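Side-chain contacts in alcohol dehydrogenase IV (PDB 3IV7), which probably acts as an NAD-dependent maleylacetate reductase of the iron-containing alcohol dehydrogenase family: residues 22-27 with 156-161; 26-31 with 114-119; 164-169 with 255-260; 170-175 with 303-308; 249-254 with 318-323. All coordinates share one frame; numbering follows the deposited sequence.

How the contacts relate
Two groups emerge. Contacts 1 and 2 belong to the N-terminal alpha/beta part and share helix 24-35; their centres lie 11 Å apart, and Leu158 CD1 touches Ile118 CG2 at 3.5 Å. Contacts 3, 4 and 5 belong to the helical C-terminal part. Contacts 3 and 4 use successive turns of helix 164-181, have centres 5 Å apart, and are joined by a weak hydrogen bond between His256 and Asn173. The centre of contact 5 lies 18 Å from theirs; Leu254 touches Thr259 of contact 3 and Leu308 of contact 4. The groups meet in sequence between contacts 1 and 3, whose centres are 21 Å apart. Active sites in this family lie in the cleft between the two parts.

Contact 1 of 5, residues 22-27 with 156-161; sequences GKSSAF and SELTMS
At the start of helix 24-35, just beyond the first strand of the parallel sheet, Gly22 and Ser24 meet Glu157 and Leu158 in the loop that leaves strand 151-154. Glu157 reaches across with CG anti to its backbone N (chi1 179°) and the chain extended beyond, which brings OE1 over the alpha carbon of Gly22, 3.5 Å from CA. No hydrogen bond forms there. Glycine suits the position in two ways: its backbone turns with a positive phi of 77°, and it presents bare CA to the carboxylate. Two residues further on, the methyl CD1 of Leu158 lies 3.9 Å from Ser24 OG. The hydroxyl has its polar partner in Asp155, which also receives the backbone N-H groups of Gly22 and Glu157.

Asp155, just after strand 151-154 of this Rossmann-like alpha/beta domain, thus bonds to the chain that follows the neighbouring strand 7-20. Leu158 sets CG beside its backbone N (chi1 -53°), and its branched end comes closer to Ser24 than its CB does; the same side chain packs on Ile51 and Val55 of helix 49-55. Within the loop, where residues 156-158 have helical backbone angles, Ser156 O accepts from both the hydroxyl and the backbone N of Thr159, the latter at 3.0 Å.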
# COMPACT_ATOMS: atom_id res chain seq x y z
N GLY A 22 8.46 22.12 4.83
CA GLY A 22 9.66 22.88 4.58
C GLY A 22 10.77 22.12 3.88
O GLY A 22 11.79 22.69 3.58
N LYS A 23 10.55 20.86 3.52
CA LYS A 23 11.63 20.07 2.93
C LYS A 23 11.59 19.93 1.41
O LYS A 23 12.41 19.23 0.86
CB LYS A 23 11.68 18.67 3.55
CG LYS A 23 11.87 18.64 5.07
CD LYS A 23 13.30 19.12 5.47
N SER A 24 10.62 20.56 0.73
CA SER A 24 10.46 20.26 -0.71
C SER A 24 11.71 20.53 -1.51
O SER A 24 12.05 19.74 -2.35
CB SER A 24 9.25 20.98 -1.37
OG SER A 24 9.28 22.35 -1.15
N SER A 25 12.39 21.65 -1.25
CA SER A 25 13.58 22.02 -2.07
C SER A 25 14.74 21.04 -1.84
O SER A 25 15.47 20.74 -2.77
CB SER A 25 14.02 23.46 -1.81
OG SER A 25 14.67 23.60 -0.54
N ALA A 26 14.88 20.55 -0.61
CA ALA A 26 15.95 19.59 -0.26
C ALA A 26 15.61 18.21 -0.82
O ALA A 26 16.47 17.56 -1.44
CB ALA A 26 16.14 19.55 1.26
N PHE A 27 14.34 17.81 -0.72
CA PHE A 27 13.90 16.56 -1.32
C PHE A 27 14.05 16.57 -2.85
O PHE A 27 14.39 15.52 -3.46
CB PHE A 27 12.43 16.25 -1.01
CG PHE A 27 12.16 15.80 0.41
CD1 PHE A 27 13.04 14.99 1.09
CD2 PHE A 27 10.93 16.04 0.97
CE1 PHE A 27 12.72 14.54 2.37
CE2 PHE A 27 10.62 15.58 2.24
CZ PHE A 27 11.51 14.85 2.93
N SER A 156 3.70 20.53 3.25
CA SER A 156 2.51 21.27 3.67
C SER A 156 2.74 22.78 3.76
O SER A 156 1.79 23.53 3.83
CB SER A 156 1.98 20.73 5.00
OG SER A 156 2.98 20.78 6.01
N GLU A 157 4.00 23.22 3.76
CA GLU A 157 4.29 24.65 3.71
C GLU A 157 3.73 25.23 2.42
O GLU A 157 3.32 26.39 2.39
CB GLU A 157 5.80 24.94 3.81
CG GLU A 157 6.13 26.47 3.74
CD GLU A 157 7.56 26.81 4.24
OE1 GLU A 157 8.52 26.08 3.89
OE2 GLU A 157 7.70 27.80 4.96
N LEU A 158 3.72 24.43 1.36
CA LEU A 158 3.22 24.86 0.05
C LEU A 158 1.68 24.94 0.03
O LEU A 158 1.12 25.36 -0.93
CB LEU A 158 3.71 23.88 -1.05
CG LEU A 158 5.23 23.61 -1.08
CD1 LEU A 158 5.55 22.65 -2.23
CD2 LEU A 158 6.05 24.94 -1.21
N THR A 159 1.03 24.45 1.08
CA THR A 159 -0.41 24.48 1.18
C THR A 159 -0.91 25.55 2.17
O THR A 159 -2.13 25.71 2.35
CB THR A 159 -0.97 23.08 1.62
OG1 THR A 159 -0.43 22.72 2.89
CG2 THR A 159 -0.61 22.02 0.63
N MSE A 160 0.02 26.28 2.81
CA MSE A 160 -0.36 27.25 3.80
C MSE A 160 -1.21 28.36 3.20
O MSE A 160 -2.10 28.87 3.86
CB MSE A 160 0.87 27.84 4.49
CG MSE A 160 1.68 26.79 5.30
SE MSE A 160 0.87 26.38 6.97
CE MSE A 160 1.13 24.48 7.01
N SER A 161 -0.96 28.71 1.96
CA SER A 161 -1.71 29.77 1.31
C SER A 161 -2.96 29.27 0.58
O SER A 161 -3.64 30.05 -0.03
CB SER A 161 -0.82 30.51 0.33
OG SER A 161 -0.41 29.62 -0.67

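Contact 2 of 5, residues 26-31 with 114-119; sequences AFLKQE and PIVAIP
Leu28 divides its two methyl groups between two strand residues, CD1 lying 4.2 Å from Val116 CG1 and CD2 4.2 Å from Ile118 CD1. Its CG stands anti to the backbone N (chi1 -177°), swinging the branched end inward although CB itself does not point at the strand. The Leu28 and Ile118 side chains cross at about a right angle. One helical turn on, Glu31 and Val116 pass each other in opposite directions, and the closest touch of all is methylene to methyl, Glu31 CG to Val116 CG2 at 3.7 Å.

Around this first shell, Val116 and Ile118 project from the same side of strand 115-119, two residues apart, while Leu28 and Glu31 are three apart and so share a helix face. The axes of the short segments 26-31 and 115-119 approach to 10.8 Å and run almost exactly antiparallel, at 175°. This is the layering of a Rossmann-like domain, in which helix 24-35 covers the parallel sheet; Ile153 of the adjoining strand 151-154 packs on Val116, and Ile59 on Leu28. Branched aliphatic residues suit a strand face that must fill such a layer.

Glu31 is the polar exception among these buried residues. Its OE2 is bound by Thr151 OG1 and forms salt bridges with Arg34 and Arg35, which probably favours the ionised carboxylate. The glutamate thus spends its hydrocarbon stem on the sheet and its charge on those partners.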
# COMPACT_ATOMS: atom_id res chain seq x y z
N ALA A 26 14.88 20.55 -0.61
CA ALA A 26 15.95 19.59 -0.26
C ALA A 26 15.61 18.21 -0.82
O ALA A 26 16.47 17.56 -1.44
CB ALA A 26 16.14 19.55 1.26
N PHE A 27 14.34 17.81 -0.72
CA PHE A 27 13.90 16.56 -1.32
C PHE A 27 14.05 16.57 -2.85
O PHE A 27 14.39 15.52 -3.46
CB PHE A 27 12.43 16.25 -1.01
CG PHE A 27 12.16 15.80 0.41
CD1 PHE A 27 13.04 14.99 1.09
CD2 PHE A 27 10.93 16.04 0.97
CE1 PHE A 27 12.72 14.54 2.37
CE2 PHE A 27 10.62 15.58 2.24
CZ PHE A 27 11.51 14.85 2.93
N LEU A 28 13.70 17.69 -3.48
CA LEU A 28 13.80 17.79 -4.95
C LEU A 28 15.24 17.64 -5.36
O LEU A 28 15.54 16.93 -6.32
CB LEU A 28 13.22 19.10 -5.48
CG LEU A 28 13.20 19.28 -7.02
CD1 LEU A 28 12.55 18.06 -7.74
CD2 LEU A 28 12.49 20.56 -7.43
N LYS A 29 16.14 18.31 -4.63
CA LYS A 29 17.57 18.18 -4.89
C LYS A 29 17.99 16.70 -4.83
O LYS A 29 18.58 16.18 -5.75
CB LYS A 29 18.39 19.02 -3.89
CG LYS A 29 19.94 18.78 -3.96
CD LYS A 29 20.74 19.90 -3.27
CE LYS A 29 22.26 19.80 -3.56
NZ LYS A 29 22.89 18.60 -2.91
N GLN A 30 17.64 16.05 -3.72
CA GLN A 30 17.96 14.65 -3.49
C GLN A 30 17.44 13.79 -4.63
O GLN A 30 18.16 12.93 -5.17
CB GLN A 30 17.34 14.24 -2.16
CG GLN A 30 17.71 12.89 -1.65
CD GLN A 30 16.98 12.56 -0.35
OE1 GLN A 30 16.68 13.45 0.45
NE2 GLN A 30 16.67 11.27 -0.14
N GLU A 31 16.21 14.06 -5.06
CA GLU A 31 15.58 13.26 -6.11
C GLU A 31 16.25 13.46 -7.48
O GLU A 31 16.50 12.48 -8.20
CB GLU A 31 14.07 13.61 -6.15
CG GLU A 31 13.28 12.87 -7.10
CD GLU A 31 13.15 11.40 -6.77
OE1 GLU A 31 13.55 10.95 -5.70
OE2 GLU A 31 12.66 10.69 -7.62
N PRO A 114 9.85 10.60 -16.79
CA PRO A 114 9.45 10.46 -15.41
C PRO A 114 8.99 11.78 -14.85
O PRO A 114 9.44 12.87 -15.30
CB PRO A 114 10.73 10.00 -14.72
CG PRO A 114 11.81 10.46 -15.59
CD PRO A 114 11.30 10.42 -16.97
N ILE A 115 8.07 11.70 -13.90
CA ILE A 115 7.51 12.88 -13.28
C ILE A 115 7.78 12.88 -11.79
O ILE A 115 7.58 11.85 -11.11
CB ILE A 115 5.98 12.88 -13.44
CG1 ILE A 115 5.56 13.03 -14.89
CG2 ILE A 115 5.36 13.99 -12.58
CD1 ILE A 115 4.06 12.71 -15.07
N VAL A 116 8.24 14.01 -11.26
CA VAL A 116 8.26 14.22 -9.82
C VAL A 116 7.11 15.22 -9.54
O VAL A 116 7.11 16.30 -10.07
CB VAL A 116 9.61 14.80 -9.33
CG1 VAL A 116 9.54 15.12 -7.84
CG2 VAL A 116 10.78 13.83 -9.62
N ALA A 117 6.11 14.80 -8.77
CA ALA A 117 4.97 15.66 -8.47
C ALA A 117 5.09 16.27 -7.15
O ALA A 117 5.38 15.58 -6.19
CB ALA A 117 3.62 14.87 -8.57
N ILE A 118 4.84 17.59 -7.10
CA ILE A 118 4.91 18.39 -5.87
C ILE A 118 3.52 19.09 -5.70
O ILE A 118 3.31 20.23 -6.18
CB ILE A 118 6.06 19.42 -5.95
CG1 ILE A 118 7.37 18.73 -6.34
CG2 ILE A 118 6.21 20.16 -4.63
CD1 ILE A 118 8.60 19.61 -6.22
N PRO A 119 2.56 18.38 -5.09
CA PRO A 119 1.16 18.84 -5.09
C PRO A 119 0.85 19.93 -4.11
O PRO A 119 1.47 20.00 -3.03
CB PRO A 119 0.38 17.59 -4.74
CG PRO A 119 1.39 16.44 -4.90
CD PRO A 119 2.67 17.02 -4.56

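Contact 3 of 5, residues 164-169 with 255-260; sequences VEMSVA and PHAQTH
The flat carboxamide of Gln258 is brought to the methyl group of Ala169, with NE2 3.9 Å from Ala169 CB and CD slightly farther. A turn at chi2 (75°) bends the glutamine chain so that its amide end comes to Ala169. On the same helix the ring of His256 has His260 CD2 3.5 Å above one face, offset toward the rim, while His256 O lies at the edge of the His260 ring, in its plane. His260 ND1 is hydrogen-bonded to His241, and His256 NE2 makes a weak bond to Asn173.

Here the two backbones come very near. Ala169 CB and Ala257 CB touch at 3.7 Å, and their alpha carbons are 5.0 Å apart. Helices 164-181 and 256-271 belong to the helical C-terminal part of an iron-containing alcohol dehydrogenase, and their short segments here cross at 52° with axes 8.9 Å apart. Alanine suits the crossing because a single methyl on each side lets the backbones approach so closely; Ala169 O and Ala257 O lie 3.5 Å apart, two acceptors with no bond between them.

Met166, a selenomethionine, adds to the contact, its SE resting 4.0 Å from Ala257 CB after the chain bends at chi2. Helix 256-271 begins right after Pro255, which occupies the N-cap position. Pro255 O accepts from both Thr259 N and Thr259 OG1, which reach it from opposite faces of the carbonyl plane.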
# COMPACT_ATOMS: atom_id res chain seq x y z
N VAL A 164 -9.17 28.55 2.49
CA VAL A 164 -9.96 27.59 3.28
C VAL A 164 -11.07 26.93 2.44
O VAL A 164 -11.22 25.71 2.44
CB VAL A 164 -10.57 28.22 4.52
CG1 VAL A 164 -11.45 27.22 5.24
CG2 VAL A 164 -9.47 28.76 5.47
N GLU A 165 -11.82 27.72 1.70
CA GLU A 165 -12.91 27.16 0.88
C GLU A 165 -12.40 26.13 -0.12
O GLU A 165 -12.92 25.01 -0.18
CB GLU A 165 -13.70 28.28 0.18
CG GLU A 165 -14.48 29.09 1.17
CD GLU A 165 -15.41 30.13 0.51
OE1 GLU A 165 -15.30 30.36 -0.71
OE2 GLU A 165 -16.25 30.69 1.25
N MSE A 166 -11.36 26.47 -0.88
CA MSE A 166 -10.75 25.50 -1.80
C MSE A 166 -10.16 24.29 -1.05
O MSE A 166 -10.28 23.15 -1.52
CB MSE A 166 -9.66 26.18 -2.65
CG MSE A 166 -8.92 25.25 -3.59
SE MSE A 166 -10.12 24.27 -4.86
CE MSE A 166 -8.72 23.13 -5.76
N SER A 167 -9.54 24.54 0.11
CA SER A 167 -8.93 23.49 0.91
C SER A 167 -10.00 22.48 1.33
O SER A 167 -9.79 21.26 1.26
CB SER A 167 -8.26 24.08 2.17
OG SER A 167 -7.21 24.99 1.88
N VAL A 168 -11.14 23.00 1.80
CA VAL A 168 -12.26 22.15 2.22
C VAL A 168 -12.86 21.38 1.01
O VAL A 168 -13.02 20.17 1.06
CB VAL A 168 -13.35 22.98 2.95
CG1 VAL A 168 -14.60 22.17 3.18
CG2 VAL A 168 -12.81 23.48 4.27
N ALA A 169 -13.17 22.09 -0.07
CA ALA A 169 -13.76 21.45 -1.23
C ALA A 169 -12.82 20.41 -1.79
O ALA A 169 -13.24 19.29 -2.09
CB ALA A 169 -14.14 22.46 -2.29
N PRO A 255 -17.54 23.39 -11.44
CA PRO A 255 -16.20 23.41 -10.82
C PRO A 255 -15.89 22.08 -10.14
O PRO A 255 -16.76 21.50 -9.49
CB PRO A 255 -16.29 24.57 -9.81
CG PRO A 255 -17.69 24.98 -9.77
CD PRO A 255 -18.37 24.52 -11.00
N HIS A 256 -14.66 21.62 -10.31
CA HIS A 256 -14.27 20.29 -9.94
C HIS A 256 -14.40 19.95 -8.43
O HIS A 256 -15.16 19.10 -8.09
CB HIS A 256 -12.85 20.01 -10.43
CG HIS A 256 -12.32 18.68 -10.02
ND1 HIS A 256 -12.47 17.56 -10.81
CD2 HIS A 256 -11.69 18.27 -8.89
CE1 HIS A 256 -11.91 16.52 -10.20
NE2 HIS A 256 -11.42 16.92 -9.04
N ALA A 257 -13.64 20.64 -7.57
CA ALA A 257 -13.62 20.30 -6.13
C ALA A 257 -15.01 20.45 -5.48
O ALA A 257 -15.47 19.56 -4.76
CB ALA A 257 -12.55 21.18 -5.38
N GLN A 258 -15.69 21.56 -5.79
CA GLN A 258 -17.04 21.81 -5.28
C GLN A 258 -18.05 20.74 -5.73
O GLN A 258 -18.97 20.40 -4.98
CB GLN A 258 -17.55 23.18 -5.71
CG GLN A 258 -16.89 24.36 -4.99
CD GLN A 258 -15.47 24.64 -5.48
OE1 GLN A 258 -15.03 24.11 -6.52
NE2 GLN A 258 -14.74 25.42 -4.70
N THR A 259 -17.92 20.25 -6.96
CA THR A 259 -18.86 19.27 -7.47
C THR A 259 -18.66 17.96 -6.70
O THR A 259 -19.62 17.35 -6.23
CB THR A 259 -18.67 19.04 -8.98
OG1 THR A 259 -19.05 20.23 -9.69
CG2 THR A 259 -19.53 17.89 -9.45
N HIS A 260 -17.41 17.55 -6.56
CA HIS A 260 -17.10 16.37 -5.78
C HIS A 260 -17.61 16.52 -4.35
O HIS A 260 -18.28 15.64 -3.84
CB HIS A 260 -15.60 16.11 -5.78
CG HIS A 260 -15.12 15.40 -6.99
ND1 HIS A 260 -15.09 14.02 -7.07
CD2 HIS A 260 -14.74 15.86 -8.21
CE1 HIS A 260 -14.65 13.67 -8.27
NE2 HIS A 260 -14.44 14.76 -8.98

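Contact 4 of 5, residues 170-175 with 303-308; sequences SGLNGL and NAPKRL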
# COMPACT_ATOMS: atom_id res chain seq x y z
N SER A 170 -11.53 20.76 -1.91
CA SER A 170 -10.54 19.81 -2.44
C SER A 170 -10.35 18.66 -1.49
O SER A 170 -10.19 17.51 -1.92
CB SER A 170 -9.18 20.49 -2.73
OG SER A 170 -8.25 19.54 -3.26
N GLY A 171 -10.35 18.93 -0.19
CA GLY A 171 -10.24 17.82 0.80
C GLY A 171 -11.40 16.83 0.69
O GLY A 171 -11.23 15.62 0.84
N LEU A 172 -12.59 17.35 0.42
CA LEU A 172 -13.76 16.49 0.27
C LEU A 172 -13.71 15.74 -1.05
O LEU A 172 -14.28 14.66 -1.16
CB LEU A 172 -15.04 17.32 0.41
CG LEU A 172 -15.27 17.86 1.84
CD1 LEU A 172 -16.40 18.87 1.86
CD2 LEU A 172 -15.56 16.73 2.83
N ASN A 173 -13.04 16.31 -2.05
CA ASN A 173 -12.72 15.58 -3.30
C ASN A 173 -11.88 14.34 -2.93
O ASN A 173 -12.20 13.20 -3.33
CB ASN A 173 -11.94 16.51 -4.20
CG ASN A 173 -11.59 15.91 -5.57
OD1 ASN A 173 -11.93 14.76 -5.93
ND2 ASN A 173 -10.85 16.67 -6.32
N GLY A 174 -10.88 14.56 -2.08
CA GLY A 174 -10.03 13.48 -1.59
C GLY A 174 -10.85 12.48 -0.79
O GLY A 174 -10.70 11.29 -0.97
N LEU A 175 -11.80 12.99 0.00
CA LEU A 175 -12.68 12.14 0.76
C LEU A 175 -13.56 11.25 -0.15
O LEU A 175 -13.82 10.09 0.18
CB LEU A 175 -13.53 12.96 1.73
CG LEU A 175 -14.12 12.17 2.88
CD1 LEU A 175 -13.00 11.53 3.66
CD2 LEU A 175 -15.02 13.10 3.82
N ASN A 303 -17.96 23.96 7.08
CA ASN A 303 -18.82 24.73 6.19
C ASN A 303 -18.75 24.26 4.71
O ASN A 303 -18.55 25.06 3.82
CB ASN A 303 -18.46 26.22 6.26
CG ASN A 303 -19.50 27.10 5.63
OD1 ASN A 303 -20.65 26.68 5.45
ND2 ASN A 303 -19.12 28.32 5.26
N ALA A 304 -18.98 22.97 4.48
CA ALA A 304 -18.79 22.34 3.17
C ALA A 304 -19.72 22.83 2.11
O ALA A 304 -20.78 23.27 2.41
CB ALA A 304 -18.92 20.80 3.31
N PRO A 305 -19.34 22.69 0.83
CA PRO A 305 -20.28 23.05 -0.27
C PRO A 305 -21.60 22.32 -0.12
O PRO A 305 -21.61 21.16 0.27
CB PRO A 305 -19.52 22.58 -1.52
CG PRO A 305 -18.06 22.75 -1.12
CD PRO A 305 -18.00 22.35 0.33
N LYS A 306 -22.71 22.98 -0.46
CA LYS A 306 -24.04 22.41 -0.19
C LYS A 306 -24.93 22.04 -1.39
O LYS A 306 -25.74 21.12 -1.29
CB LYS A 306 -24.82 23.32 0.76
CG LYS A 306 -24.30 23.29 2.23
N ARG A 307 -24.83 22.76 -2.49
CA ARG A 307 -25.79 22.56 -3.56
C ARG A 307 -25.24 22.94 -4.94
O ARG A 307 -24.55 23.97 -5.09
CB ARG A 307 -27.06 23.35 -3.25
CG ARG A 307 -26.86 24.86 -3.21
CD ARG A 307 -28.13 25.61 -2.75
NE ARG A 307 -28.36 25.44 -1.31
CZ ARG A 307 -27.67 26.08 -0.35
NH1 ARG A 307 -26.66 26.91 -0.65
NH2 ARG A 307 -27.97 25.86 0.93
N LEU A 308 -25.53 22.11 -5.94
CA LEU A 308 -24.96 22.33 -7.28
C LEU A 308 -25.54 23.57 -7.95
O LEU A 308 -24.89 24.16 -8.85
CB LEU A 308 -25.13 21.09 -8.17
CG LEU A 308 -24.50 19.79 -7.62
CD1 LEU A 308 -25.00 18.59 -8.40
CD2 LEU A 308 -22.98 19.86 -7.66
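The tight part of this contact is a single methyl group. Leu172 CD1 presses on Ala304 CB at 3.5 Å, closer than carbons usually pack, and also meets the Pro305 ring at CD, 4.1 Å away. Leu172 sets CG beside its backbone N (chi1 -69°), which sends the branched end outward from helix 164-181 to the loop. The leucine and proline side chains cross obliquely; of the ring, CD is the atom that Leu172 CD1 meets. Alanine suits a site so close to the leucine, since its one methyl fills it.

More remote from the helix the loop is looser. Pro305 is only partly buried and also packs on Ala261 and Thr262 of helix 256-271, while Asn303, just before the tight pair, is exposed. Its positive phi makes it the C-prime residue of a Schellman motif that ends helix 291-301: Ala304 N returns to Arg299 O, and Asn303 N to Leu300 O. Asparagine tolerates that left-handed backbone better than most residues. Arg299 NH2 in addition bonds Pro305 O. Beyond the proline, Lys306 and Arg307 are partly exposed, and Lys306 is not modelled beyond CG; its CB lies 4.0 Å above one face of the Arg307 guanidinium, offset toward the rim, and a long, weak ion pair runs from Arg307 to Asp310.

Across the two segments, then, no polar bond crosses; the contact rests on van der Waals packing and burial of apolar surface. Polar bonds to helix 291-301, including the Arg299 side chain, help fix the loop's course where Leu172, itself packed on Leu298, meets it.

Contact 5 of 5, residues 249-254 with 318-323; sequences GGTFNL and IAEAVD
Torsions at two residues bring the groups together: Phe252 sets its ring carbon CG beside its own backbone N (chi1 -61°), and Glu320 runs fully extended, chi1 and chi2 both near 180°. The glutamate thereby meets the methyl of Thr251, whose CG2 lies 3.4 Å from Glu320 OE2, while the aromatic ring slides past the glutamate chain in the opposite direction. Phe252 CZ comes to 3.9 Å from Glu320 OE1, with ring and carboxylate planes turned 58° apart.

No hydrogen bond links the two segments. Their apolar centre is Phe252 CE1 against Ala321 CB, 3.8 Å apart, an oblique approach to the ring. The small alanine lets the phenyl group come close to the helix backbone, Phe252 CZ standing 3.9 Å from Ala321 N. One face of the ring also carries Thr251 CG2, 3.8 Å above the plane and toward the rim, and Phe313 meets Phe252 edge-to-face. Glutamate suits this exposed position: its CB and CG come near Phe252 CZ while its charge stays near the surface. Ala321 also packs on Leu346 of helix 339-351.

Asn253 follows with positive phi, the first residue to leave helical geometry, and hydrogen-bonds His71. A left-handed asparagine of this kind is a common way to finish a helix; here it turns the chain out of helix 240-250 toward helix 256-271, within a bundle of helices.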
# COMPACT_ATOMS: atom_id res chain seq x y z
N GLY A 249 -18.48 17.65 -14.55
CA GLY A 249 -17.28 18.44 -14.91
C GLY A 249 -17.07 18.50 -16.42
O GLY A 249 -16.71 19.54 -16.96
N GLY A 250 -17.33 17.39 -17.10
CA GLY A 250 -17.06 17.28 -18.53
C GLY A 250 -18.10 17.95 -19.38
O GLY A 250 -17.80 18.80 -20.21
N THR A 251 -19.35 17.60 -19.14
CA THR A 251 -20.44 18.05 -19.97
C THR A 251 -21.01 19.39 -19.53
O THR A 251 -21.43 20.19 -20.37
CB THR A 251 -21.58 17.03 -19.94
OG1 THR A 251 -21.05 15.72 -20.23
CG2 THR A 251 -22.68 17.41 -20.94
N PHE A 252 -21.04 19.65 -18.22
CA PHE A 252 -21.64 20.89 -17.73
C PHE A 252 -20.63 21.87 -17.20
O PHE A 252 -20.99 22.91 -16.71
CB PHE A 252 -22.66 20.57 -16.66
CG PHE A 252 -23.78 19.75 -17.15
CD1 PHE A 252 -23.67 18.37 -17.17
CD2 PHE A 252 -24.92 20.33 -17.64
CE1 PHE A 252 -24.69 17.61 -17.63
CE2 PHE A 252 -25.94 19.56 -18.11
CZ PHE A 252 -25.83 18.20 -18.10
N ASN A 253 -19.36 21.50 -17.28
CA ASN A 253 -18.28 22.35 -16.81
C ASN A 253 -18.48 22.93 -15.41
O ASN A 253 -18.12 24.07 -15.14
CB ASN A 253 -18.00 23.48 -17.81
CG ASN A 253 -16.59 24.10 -17.63
OD1 ASN A 253 -15.63 23.42 -17.25
ND2 ASN A 253 -16.48 25.39 -17.89
N LEU A 254 -19.01 22.12 -14.49
CA LEU A 254 -19.16 22.58 -13.10
C LEU A 254 -17.78 22.55 -12.46
O LEU A 254 -16.93 21.80 -12.89
CB LEU A 254 -20.14 21.69 -12.32
CG LEU A 254 -21.58 21.66 -12.78
CD1 LEU A 254 -22.46 20.96 -11.72
CD2 LEU A 254 -22.07 23.07 -13.08
N ILE A 318 -30.48 17.84 -15.69
CA ILE A 318 -30.40 16.51 -15.04
C ILE A 318 -30.70 15.32 -16.02
O ILE A 318 -30.02 14.30 -15.98
CB ILE A 318 -31.34 16.44 -13.84
CG1 ILE A 318 -30.83 17.35 -12.72
CG2 ILE A 318 -31.50 14.98 -13.34
CD1 ILE A 318 -31.86 17.58 -11.60
N ALA A 319 -31.73 15.46 -16.85
CA ALA A 319 -32.07 14.39 -17.82
C ALA A 319 -30.82 14.01 -18.67
O ALA A 319 -30.55 12.84 -18.90
CB ALA A 319 -33.24 14.83 -18.72
N GLU A 320 -30.08 15.02 -19.13
CA GLU A 320 -28.89 14.79 -19.92
C GLU A 320 -27.76 14.17 -19.06
O GLU A 320 -27.09 13.21 -19.49
CB GLU A 320 -28.41 16.10 -20.53
CG GLU A 320 -27.14 15.97 -21.40
CD GLU A 320 -26.68 17.32 -21.97
OE1 GLU A 320 -27.37 18.34 -21.71
OE2 GLU A 320 -25.64 17.35 -22.67
N ALA A 321 -27.54 14.73 -17.86
CA ALA A 321 -26.53 14.21 -17.00
C ALA A 321 -26.77 12.73 -16.81
O ALA A 321 -25.84 11.94 -16.83
CB ALA A 321 -26.54 14.94 -15.63
N VAL A 322 -28.03 12.39 -16.56
CA VAL A 322 -28.44 11.01 -16.35
C VAL A 322 -28.22 10.17 -17.60
O VAL A 322 -27.66 9.07 -17.52
CB VAL A 322 -29.88 10.95 -15.94
CG1 VAL A 322 -30.38 9.55 -16.05
CG2 VAL A 322 -30.02 11.51 -14.50
N ASP A 323 -28.63 10.70 -18.75
CA ASP A 323 -28.35 10.04 -20.04
C ASP A 323 -26.91 9.60 -20.20
O ASP A 323 -26.66 8.48 -20.58
CB ASP A 323 -28.66 10.95 -21.20
CG ASP A 323 -29.86 10.59 -21.85
OD1 ASP A 323 -29.89 9.49 -22.45
OD2 ASP A 323 -30.80 11.38 -21.78